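Local coordinates for cellulase (Xanthomonas axonopodis pv. citri, PDB 5HOS), which probably hydrolyses internal beta-1,4-glucosidic bonds of cellulose and related glucans, as an endoglucanase of glycoside hydrolase family 5, at residues T247-W259 with G286-W298. Sequence-based numbering, arbitrary orientation.
Sequences TVGVERLRSFTEW and GMLGYMESNSDVW
Tyr290 reaches across from helix 278-293 as a knob among Val250, Leu253, Arg254 and Thr257 of helix 248-262, joining two neighbouring outer helices of the (beta/alpha)8 barrel of this family 5 enzyme. The short helical segments run in the same general direction, inclined at 37° with axes 8.3 Å apart. The Tyr290 chain leaves its helix with CG trans to N, which carries the phenol oxygen OH across to within 3.5 Å of Arg254 CA. Val250 CG1 meets the ring obliquely, 3.6 Å from Tyr290 CD1, while Arg254 turns its guanidinium steeply to the ring, the two planes 80° apart and NH1 at the ring edge. The amide ND2 of Asn294 lies over the centre of one Tyr290 face and donates to Tyr290 O; Asn294 OD1 is bonded to Arg261. Nearer the N-termini of the segments the helices come closest: Gly249 CA sits 3.8 Å from Met287 SD, and Leu253 CD1 presses tightly on Met287 CG. Leu253 and Met291 also touch Leu269 of barrel strand 267-273, so this side of the interface closes onto the sheet. Trp298 CH2, at the start of the last barrel strand, lies at the edge of the Phe256 ring, 3.5 Å from Phe256 CE2, the two rings obliquely inclined. The indole NE1 of Trp298 donates to Thr257 OG1 (2.9 Å, 147°), nearly in the indole plane. That hydroxyl, anti to its own carbonyl carbon, in turn donates to Leu253 O at 2.8 Å from OG1, approaching from above the carbonyl plane.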
loop_
_atom_site.group_PDB
_atom_site.type_symbol
_atom_site.label_atom_id
_atom_site.label_comp_id
_atom_site.label_asym_id
_atom_site.label_seq_id
_atom_site.Cartn_x
_atom_site.Cartn_y
_atom_site.Cartn_z
ATOM N N THR A 247 1.511 23.162 -4.628
ATOM C CA THR A 247 0.840 22.886 -3.365
ATOM C C THR A 247 -0.306 21.856 -3.475
ATOM O O THR A 247 -0.973 21.586 -2.473
ATOM C CB THR A 247 0.268 24.195 -2.791
ATOM O OG1 THR A 247 -0.607 24.787 -3.755
ATOM C CG2 THR A 247 1.392 25.185 -2.469
ATOM N N VAL A 248 -0.516 21.268 -4.656
ATOM C CA VAL A 248 -1.657 20.355 -4.888
ATOM C C VAL A 248 -1.639 19.088 -4.008
ATOM O O VAL A 248 -2.699 18.537 -3.694
ATOM C CB VAL A 248 -1.813 19.980 -6.394
ATOM C CG1 VAL A 248 -0.719 19.022 -6.863
ATOM C CG2 VAL A 248 -3.191 19.385 -6.665
ATOM N N GLY A 249 -0.451 18.634 -3.613
ATOM C CA GLY A 249 -0.332 17.499 -2.704
ATOM C C GLY A 249 -0.924 17.814 -1.348
ATOM O O GLY A 249 -1.813 17.112 -0.865
ATOM N N VAL A 250 -0.448 18.905 -0.761
ATOM C CA VAL A 250 -0.930 19.376 0.539
ATOM C C VAL A 250 -2.452 19.589 0.492
ATOM O O VAL A 250 -3.183 19.135 1.381
ATOM C CB VAL A 250 -0.221 20.690 0.946
ATOM C CG1 VAL A 250 -0.883 21.333 2.162
ATOM C CG2 VAL A 250 1.255 20.429 1.219
ATOM N N GLU A 251 -2.910 20.258 -0.560
ATOM C CA GLU A 251 -4.331 20.558 -0.734
ATOM C C GLU A 251 -5.207 19.311 -0.818
ATOM O O GLU A 251 -6.304 19.302 -0.269
ATOM C CB GLU A 251 -4.543 21.418 -1.971
ATOM C CG GLU A 251 -4.047 22.848 -1.785
ATOM C CD GLU A 251 -3.745 23.552 -3.093
ATOM O OE1 GLU A 251 -4.222 23.110 -4.157
ATOM O OE2 GLU A 251 -3.015 24.556 -3.053
ATOM N N ARG A 252 -4.713 18.274 -1.496
ATOM C CA ARG A 252 -5.450 17.016 -1.654
ATOM C C ARG A 252 -5.369 16.082 -0.449
ATOM O O ARG A 252 -6.142 15.119 -0.384
ATOM C CB ARG A 252 -5.019 16.295 -2.930
ATOM C CG ARG A 252 -5.530 16.993 -4.177
ATOM C CD ARG A 252 -5.017 16.329 -5.431
ATOM N NE ARG A 252 -5.546 16.937 -6.653
ATOM C CZ ARG A 252 -5.126 16.643 -7.886
ATOM N NH1 ARG A 252 -4.165 15.744 -8.082
ATOM N NH2 ARG A 252 -5.663 17.256 -8.938
ATOM N N LEU A 253 -4.442 16.352 0.476
ATOM C CA LEU A 253 -4.385 15.658 1.771
ATOM C C LEU A 253 -5.143 16.357 2.893
ATOM O O LEU A 253 -5.444 15.724 3.910
ATOM C CB LEU A 253 -2.933 15.440 2.230
ATOM C CG LEU A 253 -2.029 14.536 1.381
ATOM C CD1 LEU A 253 -0.724 14.248 2.113
ATOM C CD2 LEU A 253 -2.705 13.224 0.989
ATOM N N ARG A 254 -5.462 17.638 2.729
ATOM C CA ARG A 254 -5.941 18.436 3.867
ATOM C C ARG A 254 -7.238 17.919 4.527
ATOM O O ARG A 254 -7.269 17.722 5.747
ATOM C CB ARG A 254 -6.088 19.911 3.482
ATOM C CG ARG A 254 -6.234 20.831 4.683
ATOM C CD ARG A 254 -6.276 22.298 4.270
ATOM N NE ARG A 254 -4.974 22.819 3.842
ATOM C CZ ARG A 254 -3.942 23.092 4.649
ATOM N NH1 ARG A 254 -4.002 22.887 5.973
ATOM N NH2 ARG A 254 -2.822 23.570 4.123
ATOM N N SER A 255 -8.305 17.713 3.754
ATOM C CA SER A 255 -9.580 17.289 4.371
ATOM C C SER A 255 -9.469 15.882 4.968
ATOM O O SER A 255 -9.969 15.639 6.062
ATOM C CB SER A 255 -10.781 17.426 3.424
ATOM O OG SER A 255 -10.674 16.605 2.282
ATOM N N PHE A 256 -8.762 14.981 4.290
ATOM C CA PHE A 256 -8.505 13.639 4.835
ATOM C C PHE A 256 -7.784 13.710 6.180
ATOM O O PHE A 256 -8.143 12.998 7.128
ATOM C CB PHE A 256 -7.711 12.801 3.831
ATOM C CG PHE A 256 -7.445 11.393 4.285
ATOM C CD1 PHE A 256 -8.486 10.491 4.453
ATOM C CD2 PHE A 256 -6.148 10.969 4.556
ATOM C CE1 PHE A 256 -8.243 9.190 4.881
ATOM C CE2 PHE A 256 -5.894 9.665 4.977
ATOM C CZ PHE A 256 -6.945 8.778 5.144
ATOM N N THR A 257 -6.795 14.599 6.265
ATOM C CA THR A 257 -6.021 14.790 7.490
ATOM C C THR A 257 -6.905 15.218 8.667
ATOM O O THR A 257 -6.824 14.639 9.760
ATOM C CB THR A 257 -4.863 15.781 7.246
ATOM O OG1 THR A 257 -3.994 15.236 6.235
ATOM C CG2 THR A 257 -4.066 16.014 8.507
ATOM N N GLU A 258 -7.762 16.208 8.453
ATOM C CA GLU A 258 -8.668 16.643 9.524
ATOM C C GLU A 258 -9.732 15.571 9.852
ATOM O O GLU A 258 -10.159 15.447 11.006
ATOM C CB GLU A 258 -9.310 17.993 9.178
ATOM C CG GLU A 258 -10.082 18.626 10.336
ATOM C CD GLU A 258 -9.257 18.835 11.598
ATOM O OE1 GLU A 258 -9.837 18.701 12.707
ATOM O OE2 GLU A 258 -8.041 19.120 11.479
ATOM N N TRP A 259 -10.152 14.806 8.845
ATOM C CA TRP A 259 -11.051 13.668 9.064
ATOM C C TRP A 259 -10.397 12.651 10.012
ATOM O O TRP A 259 -11.044 12.180 10.954
ATOM C CB TRP A 259 -11.438 12.986 7.734
ATOM C CG TRP A 259 -12.404 11.847 7.922
ATOM C CD1 TRP A 259 -13.767 11.918 7.939
ATOM C CD2 TRP A 259 -12.072 10.470 8.142
ATOM N NE1 TRP A 259 -14.306 10.670 8.156
ATOM C CE2 TRP A 259 -13.290 9.762 8.281
ATOM C CE3 TRP A 259 -10.861 9.762 8.226
ATOM C CZ2 TRP A 259 -13.337 8.376 8.493
ATOM C CZ3 TRP A 259 -10.908 8.382 8.445
ATOM C CH2 TRP A 259 -12.142 7.708 8.579
ATOM N N GLY A 286 6.599 19.650 -0.289
ATOM C CA GLY A 286 5.531 20.194 0.529
ATOM C C GLY A 286 4.663 19.121 1.152
ATOM O O GLY A 286 4.347 19.184 2.347
ATOM N N MET A 287 4.287 18.128 0.352
ATOM C CA MET A 287 3.414 17.058 0.849
ATOM C C MET A 287 4.108 16.222 1.916
ATOM O O MET A 287 3.498 15.881 2.923
ATOM C CB MET A 287 2.935 16.172 -0.295
ATOM C CG MET A 287 1.780 15.258 0.086
ATOM S SD MET A 287 1.108 14.297 -1.281
ATOM C CE MET A 287 2.557 14.011 -2.301
ATOM N N LEU A 288 5.386 15.916 1.710
ATOM C CA LEU A 288 6.162 15.173 2.711
ATOM C C LEU A 288 6.358 15.985 3.992
ATOM O O LEU A 288 6.244 15.448 5.087
ATOM C CB LEU A 288 7.507 14.724 2.133
ATOM C CG LEU A 288 7.391 13.766 0.937
ATOM C CD1 LEU A 288 8.748 13.573 0.284
ATOM C CD2 LEU A 288 6.788 12.425 1.326
ATOM N N GLY A 289 6.634 17.279 3.857
ATOM C CA GLY A 289 6.712 18.176 5.021
ATOM C C GLY A 289 5.394 18.302 5.767
ATOM O O GLY A 289 5.360 18.327 7.003
ATOM N N TYR A 290 4.303 18.368 5.010
ATOM C CA TYR A 290 2.965 18.442 5.585
ATOM C C TYR A 290 2.664 17.222 6.464
ATOM O O TYR A 290 2.154 17.366 7.586
ATOM C CB TYR A 290 1.925 18.618 4.470
ATOM C CG TYR A 290 0.497 18.696 4.958
ATOM C CD1 TYR A 290 -0.053 19.903 5.406
ATOM C CD2 TYR A 290 -0.305 17.558 4.981
ATOM C CE1 TYR A 290 -1.365 19.967 5.864
ATOM C CE2 TYR A 290 -1.613 17.611 5.430
ATOM C CZ TYR A 290 -2.143 18.810 5.871
ATOM O OH TYR A 290 -3.441 18.831 6.323
ATOM N N MET A 291 3.011 16.028 5.979
ATOM C CA MET A 291 2.794 14.823 6.773
ATOM C C MET A 291 3.618 14.843 8.075
ATOM O O MET A 291 3.081 14.501 9.133
ATOM C CB MET A 291 3.034 13.557 5.939
ATOM C CG MET A 291 1.950 13.322 4.891
ATOM S SD MET A 291 2.082 11.719 4.063
ATOM C CE MET A 291 3.281 12.127 2.802
ATOM N N GLU A 292 4.884 15.272 8.025
ATOM C CA GLU A 292 5.686 15.361 9.277
ATOM C C GLU A 292 5.150 16.432 10.241
ATOM O O GLU A 292 5.159 16.227 11.457
ATOM C CB GLU A 292 7.225 15.459 9.062
ATOM C CG GLU A 292 7.758 16.421 8.013
ATOM C CD GLU A 292 9.273 16.636 8.104
ATOM O OE1 GLU A 292 9.744 17.226 9.100
ATOM O OE2 GLU A 292 10.006 16.238 7.169
ATOM N N SER A 293 4.645 17.540 9.699
ATOM C CA SER A 293 3.953 18.565 10.507
ATOM C C SER A 293 2.603 18.117 11.090
ATOM O O SER A 293 2.086 18.759 12.002
ATOM C CB SER A 293 3.732 19.831 9.680
ATOM O OG SER A 293 4.967 20.338 9.213
ATOM N N ASN A 294 2.026 17.052 10.532
ATOM C CA ASN A 294 0.769 16.474 11.012
ATOM C C ASN A 294 0.931 15.003 11.402
ATOM O O ASN A 294 0.084 14.161 11.089
ATOM C CB ASN A 294 -0.296 16.653 9.933
ATOM C CG ASN A 294 -0.684 18.103 9.753
ATOM O OD1 ASN A 294 -1.534 18.607 10.477
ATOM N ND2 ASN A 294 -0.058 18.783 8.797
ATOM N N SER A 295 2.016 14.725 12.128
ATOM C CA SER A 295 2.370 13.372 12.560
ATOM C C SER A 295 1.516 12.842 13.719
ATOM O O SER A 295 1.656 11.685 14.085
ATOM C CB SER A 295 3.857 13.307 12.944
ATOM O OG SER A 295 4.149 14.111 14.084
ATOM N N ASP A 296 0.650 13.673 14.308
ATOM C CA ASP A 296 -0.363 13.166 15.243
ATOM C C ASP A 296 -1.319 12.186 14.542
ATOM O O ASP A 296 -1.834 11.261 15.168
ATOM C CB ASP A 296 -1.132 14.306 15.947
ATOM C CG ASP A 296 -1.923 15.180 14.985
ATOM O OD1 ASP A 296 -1.420 15.497 13.889
ATOM O OD2 ASP A 296 -3.053 15.572 15.332
ATOM N N VAL A 297 -1.527 12.368 13.237
ATOM C CA VAL A 297 -2.357 11.437 12.465
ATOM C C VAL A 297 -1.592 10.660 11.387
ATOM O O VAL A 297 -1.890 9.505 11.180
ATOM C CB VAL A 297 -3.605 12.122 11.868
ATOM C CG1 VAL A 297 -4.458 12.719 12.980
ATOM C CG2 VAL A 297 -3.242 13.186 10.846
ATOM N N TRP A 298 -0.618 11.271 10.718
ATOM C CA TRP A 298 0.151 10.559 9.691
ATOM C C TRP A 298 1.231 9.690 10.327
ATOM O O TRP A 298 2.049 10.186 11.105
ATOM C CB TRP A 298 0.749 11.526 8.675
ATOM C CG TRP A 298 -0.288 12.110 7.765
ATOM C CD1 TRP A 298 -0.799 13.378 7.807
ATOM C CD2 TRP A 298 -0.967 11.438 6.695
ATOM N NE1 TRP A 298 -1.739 13.544 6.814
ATOM C CE2 TRP A 298 -1.871 12.367 6.125
ATOM C CE3 TRP A 298 -0.901 10.140 6.162
ATOM C CZ2 TRP A 298 -2.689 12.047 5.037
ATOM C CZ3 TRP A 298 -1.723 9.815 5.085
ATOM C CH2 TRP A 298 -2.607 10.767 4.534
#